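Local coordinates for putative lipoprotein YcdA (Bacillus subtilis subsp. subtilis str. 168, PDB 4R4G) that is of unknown function but is probably a membrane-anchored lipoprotein of the cell surface, built from an N-terminal Ig-like domain and a C-terminal alpha-beta domain, at residues V45-T50 with L110-E115; D13-K18 with D53-D58. All coordinates share one frame; numbering follows the deposited sequence. Where two conformers were deposited one is given.

Contact 1. Residues V45-T50 with L110-E115; sequences VAVKNT and LNYTPE
Val45 and Val47 meet Leu110 and Tyr112 inside the N-terminal Ig-like domain, where strands of two separate antiparallel sheets face each other. All four residues are buried, and the contact is made by van der Waals packing. At one end Val45 CG1 touches Leu110 CD2 at 4.1 Å. The two side chains meet at a slant. With CD1 of the leucine turned aside (chi2 78°), CD2 continues the side chain away from CA and is the branch that reaches the valine. At the other end Val47 and Tyr112 approach from opposite directions. The CG1 methyl of Val47 lies 3.9 Å from Tyr112 CZ and 3.7 Å from Tyr112 OH. It therefore packs at the hydroxyl end of the ring, oblique to its plane. Strand 107-112 ends at Tyr112, and Pro114 N of the following loop lies 3.7 Å above one face of the Tyr112 ring, offset toward the rim. Around the pair, Val45 also packs on Leu98 and Leu110 on Phe100, both of strand 93-102. Strand 39-48 pairs with strands 93-102 and 16-25 in one sheet, while strand 107-112 lies between strands 62-66 and 125-130 in the other.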
loop_
_atom_site.group_PDB
_atom_site.type_symbol
_atom_site.label_atom_id
_atom_site.label_comp_id
_atom_site.label_asym_id
_atom_site.label_seq_id
_atom_site.Cartn_x
_atom_site.Cartn_y
_atom_site.Cartn_z
ATOM N N VAL A 45 -5.243 25.882 -1.965
ATOM C CA VAL A 45 -5.789 27.223 -1.857
ATOM C C VAL A 45 -5.045 28.159 -2.794
ATOM O O VAL A 45 -3.947 27.839 -3.249
ATOM C CB VAL A 45 -5.768 27.776 -0.389
ATOM C CG1 VAL A 45 -6.628 26.931 0.551
ATOM C CG2 VAL A 45 -4.341 27.935 0.147
ATOM N N ALA A 46 -5.643 29.335 -3.028
ATOM C CA ALA A 46 -5.116 30.449 -3.797
ATOM C C ALA A 46 -5.424 31.700 -3.040
ATOM O O ALA A 46 -6.563 31.873 -2.601
ATOM C CB ALA A 46 -5.744 30.487 -5.173
ATOM N N VAL A 47 -4.407 32.541 -2.806
ATOM C CA VAL A 47 -4.599 33.781 -2.054
ATOM C C VAL A 47 -4.243 34.967 -2.955
ATOM O O VAL A 47 -3.083 35.128 -3.326
ATOM C CB VAL A 47 -3.830 33.816 -0.694
ATOM C CG1 VAL A 47 -4.220 35.046 0.134
ATOM C CG2 VAL A 47 -4.079 32.547 0.110
ATOM N N LYS A 48 -5.258 35.773 -3.318
ATOM C CA LYS A 48 -5.122 36.993 -4.136
ATOM C C LYS A 48 -5.032 38.213 -3.220
ATOM O O LYS A 48 -5.856 38.342 -2.308
ATOM C CB LYS A 48 -6.318 37.125 -5.113
ATOM C CG LYS A 48 -6.185 38.253 -6.141
ATOM C CD LYS A 48 -6.768 37.890 -7.520
ATOM C CE LYS A 48 -6.605 39.032 -8.502
ATOM N NZ LYS A 48 -6.875 38.623 -9.904
ATOM N N ASN A 49 -4.031 39.090 -3.430
ATOM C CA ASN A 49 -3.896 40.308 -2.620
ATOM C C ASN A 49 -4.863 41.348 -3.189
ATOM O O ASN A 49 -4.586 41.913 -4.247
ATOM C CB ASN A 49 -2.435 40.818 -2.592
ATOM C CG ASN A 49 -2.162 42.073 -1.769
ATOM O OD1 ASN A 49 -3.057 42.724 -1.210
ATOM N ND2 ASN A 49 -0.897 42.455 -1.687
ATOM N N THR A 50 -6.019 41.566 -2.519
ATOM C CA THR A 50 -7.023 42.533 -2.989
ATOM C C THR A 50 -6.717 43.960 -2.491
ATOM O O THR A 50 -7.377 44.908 -2.925
ATOM C CB THR A 50 -8.463 42.112 -2.619
ATOM O OG1 THR A 50 -8.570 41.852 -1.223
ATOM C CG2 THR A 50 -8.964 40.938 -3.437
ATOM N N LEU A 110 -11.813 25.821 7.828
ATOM C CA LEU A 110 -10.529 26.390 7.478
ATOM C C LEU A 110 -10.604 27.877 7.713
ATOM O O LEU A 110 -11.523 28.515 7.197
ATOM C CB LEU A 110 -10.165 26.074 6.015
ATOM C CG LEU A 110 -8.812 26.588 5.509
ATOM C CD1 LEU A 110 -7.692 25.719 5.986
ATOM C CD2 LEU A 110 -8.779 26.618 4.003
ATOM N N ASN A 111 -9.664 28.424 8.516
ATOM C CA ASN A 111 -9.606 29.868 8.784
ATOM C C ASN A 111 -8.309 30.414 8.248
ATOM O O ASN A 111 -7.276 29.760 8.351
ATOM C CB ASN A 111 -9.769 30.234 10.277
ATOM C CG ASN A 111 -9.809 31.749 10.551
ATOM O OD1 ASN A 111 -10.784 32.452 10.222
ATOM N ND2 ASN A 111 -8.739 32.300 11.129
ATOM N N TYR A 112 -8.377 31.611 7.618
ATOM C CA TYR A 112 -7.238 32.336 7.053
ATOM C C TYR A 112 -7.164 33.691 7.698
ATOM O O TYR A 112 -8.147 34.431 7.646
ATOM C CB TYR A 112 -7.299 32.478 5.529
ATOM C CG TYR A 112 -6.251 33.436 4.987
ATOM C CD1 TYR A 112 -4.891 33.141 5.073
ATOM C CD2 TYR A 112 -6.617 34.658 4.429
ATOM C CE1 TYR A 112 -3.926 34.011 4.557
ATOM C CE2 TYR A 112 -5.659 35.552 3.944
ATOM C CZ TYR A 112 -4.314 35.225 4.008
ATOM O OH TYR A 112 -3.370 36.121 3.546
ATOM N N THR A 113 -6.003 34.014 8.313
ATOM C CA THR A 113 -5.749 35.303 8.947
ATOM C C THR A 113 -4.544 35.907 8.227
ATOM O O THR A 113 -3.405 35.451 8.410
ATOM C CB THR A 113 -5.612 35.198 10.487
ATOM O OG1 THR A 113 -6.875 34.809 11.040
ATOM C CG2 THR A 113 -5.188 36.519 11.134
ATOM N N PRO A 114 -4.809 36.926 7.377
ATOM C CA PRO A 114 -3.717 37.573 6.615
ATOM C C PRO A 114 -2.686 38.254 7.509
ATOM O O PRO A 114 -3.028 38.728 8.593
ATOM C CB PRO A 114 -4.444 38.594 5.736
ATOM C CG PRO A 114 -5.733 38.840 6.428
ATOM C CD PRO A 114 -6.115 37.538 7.061
ATOM N N GLU A 115 -1.410 38.241 7.059
ATOM C CA GLU A 115 -0.270 38.816 7.778
ATOM C C GLU A 115 -0.309 40.319 7.571
ATOM O O GLU A 115 0.380 40.881 6.710
ATOM C CB GLU A 115 1.054 38.184 7.330
ATOM C CG GLU A 115 1.164 36.711 7.666
ATOM C CD GLU A 115 2.514 36.031 7.508
ATOM O OE1 GLU A 115 3.499 36.718 7.155
ATOM O OE2 GLU A 115 2.593 34.807 7.768
#

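Contact 2. Residues D13-K18 with D53-D58; sequences DIAQVK and DPLNVD
Leu55 reaches Ala15 with its CD2 methyl, which lies 3.9 Å from Ala15 CB. The same methyl is 4.2 Å from Ile14 O, a van der Waals approach to the backbone just before the alanine. The other branch, Leu55 CD1, has Ile14 CD1 at 4.7 Å, a looser approach. The torsions of the leucine explain its reach. CG is anti to the backbone N (chi1 180°), and chi2 of 67° leaves CD2 extended from CA, far from its own backbone. The CA atoms of Ala15 and Leu55 are 8.4 Å apart, and the extended leucine carries CD2 across that gap toward the alanine methyl. In the Ig-like domain this contact joins the segment leading into strand 16-25 to the short strand 55-57, which belongs to a separate two-stranded sheet. Leu55 and Val57 are held there by backbone hydrogen bonds to Ile88 and Ser86 of strand 86-88. On the other segment, the backbone of Gln16 bonds to that of Lys48, and the amides of Ile14 and Ala15 make weak hydrogen bonds to Ser12 OG. Between the two strands, the side chain of Tyr112 in strand 107-112 touches Ala15 and Val17 on one segment and Leu55 and Val57 on the other.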
loop_
_atom_site.group_PDB
_atom_site.type_symbol
_atom_site.label_atom_id
_atom_site.label_comp_id
_atom_site.label_asym_id
_atom_site.label_seq_id
_atom_site.Cartn_x
_atom_site.Cartn_y
_atom_site.Cartn_z
ATOM N N ASP A 13 -11.311 42.955 2.610
ATOM C CA ASP A 13 -10.838 44.088 1.824
ATOM C C ASP A 13 -9.325 43.983 1.511
ATOM O O ASP A 13 -8.867 44.622 0.554
ATOM C CB ASP A 13 -11.169 45.431 2.537
ATOM C CG ASP A 13 -10.751 45.572 4.005
ATOM O OD1 ASP A 13 -10.702 44.528 4.726
ATOM O OD2 ASP A 13 -10.541 46.725 4.453
ATOM N N ILE A 14 -8.570 43.153 2.282
ATOM C CA ILE A 14 -7.120 43.043 2.105
ATOM C C ILE A 14 -6.669 41.747 1.397
ATOM O O ILE A 14 -5.597 41.767 0.792
ATOM C CB ILE A 14 -6.329 43.284 3.415
ATOM C CG1 ILE A 14 -6.391 42.118 4.384
ATOM C CG2 ILE A 14 -6.693 44.625 4.081
ATOM C CD1 ILE A 14 -5.269 42.165 5.288
ATOM N N ALA A 15 -7.462 40.655 1.424
ATOM C CA ALA A 15 -7.091 39.417 0.719
ATOM C C ALA A 15 -8.310 38.626 0.247
ATOM O O ALA A 15 -9.392 38.764 0.816
ATOM C CB ALA A 15 -6.221 38.539 1.603
ATOM N N GLN A 16 -8.132 37.806 -0.806
ATOM C CA GLN A 16 -9.175 36.935 -1.342
ATOM C C GLN A 16 -8.666 35.500 -1.347
ATOM O O GLN A 16 -7.620 35.215 -1.938
ATOM C CB GLN A 16 -9.645 37.364 -2.747
ATOM C CG GLN A 16 -10.783 36.479 -3.296
ATOM C CD GLN A 16 -10.964 36.525 -4.793
ATOM O OE1 GLN A 16 -12.011 36.959 -5.298
ATOM N NE2 GLN A 16 -9.976 36.032 -5.535
ATOM N N VAL A 17 -9.404 34.594 -0.689
ATOM C CA VAL A 17 -8.993 33.200 -0.609
ATOM C C VAL A 17 -9.976 32.337 -1.381
ATOM O O VAL A 17 -11.187 32.486 -1.237
ATOM C CB VAL A 17 -8.836 32.733 0.861
ATOM C CG1 VAL A 17 -8.278 31.317 0.947
ATOM C CG2 VAL A 17 -7.956 33.695 1.643
ATOM N N LYS A 18 -9.436 31.445 -2.203
ATOM C CA LYS A 18 -10.198 30.502 -3.000
ATOM C C LYS A 18 -9.715 29.116 -2.676
ATOM O O LYS A 18 -8.508 28.879 -2.698
ATOM C CB LYS A 18 -10.035 30.783 -4.514
ATOM C CG LYS A 18 -10.109 32.264 -4.923
ATOM C CD LYS A 18 -10.161 32.461 -6.443
ATOM C CE LYS A 18 -8.978 33.236 -6.968
ATOM N NZ LYS A 18 -9.373 34.178 -8.048
ATOM N N ASP A 53 -0.851 47.544 -0.357
ATOM C CA ASP A 53 0.472 47.157 0.149
ATOM C C ASP A 53 0.827 45.665 -0.106
ATOM O O ASP A 53 -0.085 44.833 -0.198
ATOM C CB ASP A 53 0.554 47.453 1.656
ATOM C CG ASP A 53 0.636 48.930 1.979
ATOM O OD1 ASP A 53 1.558 49.610 1.452
ATOM O OD2 ASP A 53 -0.186 49.402 2.790
ATOM N N PRO A 54 2.140 45.299 -0.206
ATOM C CA PRO A 54 2.488 43.880 -0.402
ATOM C C PRO A 54 2.116 43.063 0.830
ATOM O O PRO A 54 2.204 43.566 1.955
ATOM C CB PRO A 54 4.005 43.912 -0.649
ATOM C CG PRO A 54 4.326 45.353 -0.968
ATOM C CD PRO A 54 3.361 46.122 -0.128
ATOM N N LEU A 55 1.654 41.818 0.597
ATOM C CA LEU A 55 1.147 40.889 1.605
ATOM C C LEU A 55 1.960 39.608 1.692
ATOM O O LEU A 55 2.048 38.875 0.706
ATOM C CB LEU A 55 -0.309 40.543 1.217
ATOM C CG LEU A 55 -1.101 39.570 2.101
ATOM C CD1 LEU A 55 -1.385 40.167 3.480
ATOM C CD2 LEU A 55 -2.385 39.150 1.414
ATOM N N ASN A 56 2.498 39.296 2.888
ATOM C CA ASN A 56 3.209 38.029 3.094
ATOM C C ASN A 56 2.188 36.925 3.310
ATOM O O ASN A 56 1.262 37.123 4.092
ATOM C CB ASN A 56 4.158 38.086 4.289
ATOM C CG ASN A 56 5.201 39.169 4.261
ATOM O OD1 ASN A 56 6.136 39.149 3.454
ATOM N ND2 ASN A 56 5.130 40.066 5.233
ATOM N N VAL A 57 2.328 35.774 2.609
ATOM C CA VAL A 57 1.394 34.659 2.756
ATOM C C VAL A 57 2.192 33.402 3.113
ATOM O O VAL A 57 3.138 33.047 2.402
ATOM C CB VAL A 57 0.456 34.455 1.531
ATOM C CG1 VAL A 57 -0.439 33.225 1.709
ATOM C CG2 VAL A 57 -0.398 35.701 1.277
ATOM N N ASP A 58 1.816 32.756 4.241
ATOM C CA ASP A 58 2.458 31.555 4.776
ATOM C C ASP A 58 1.413 30.505 5.139
ATOM O O ASP A 58 0.238 30.838 5.343
ATOM C CB ASP A 58 3.301 31.915 6.025
ATOM C CG ASP A 58 4.289 30.853 6.479
ATOM O OD1 ASP A 58 3.858 29.876 7.117
ATOM O OD2 ASP A 58 5.494 31.002 6.196
#

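Contacts 1 and 2 lie in the Ig-like domain, with centres about 5 Å apart and far from the centre of the two-domain chain. Their segments alternate along the sequence: 13-18, 45-50, 53-58, then 110-115. The two contacts are thus interlocked. Strands 16-25 and 39-48 are neighbours in one antiparallel sheet, and a probable hydrogen bond from Ala46 N to Lys18 O (2.9 Å) ties contact 1 directly to contact 2. Strand 107-112 brings a second sheet against it, and strand 55-57 comes from a third, smaller one. Together the contacts bring four segments of the DUF4352 domain around a largely buried apolar region.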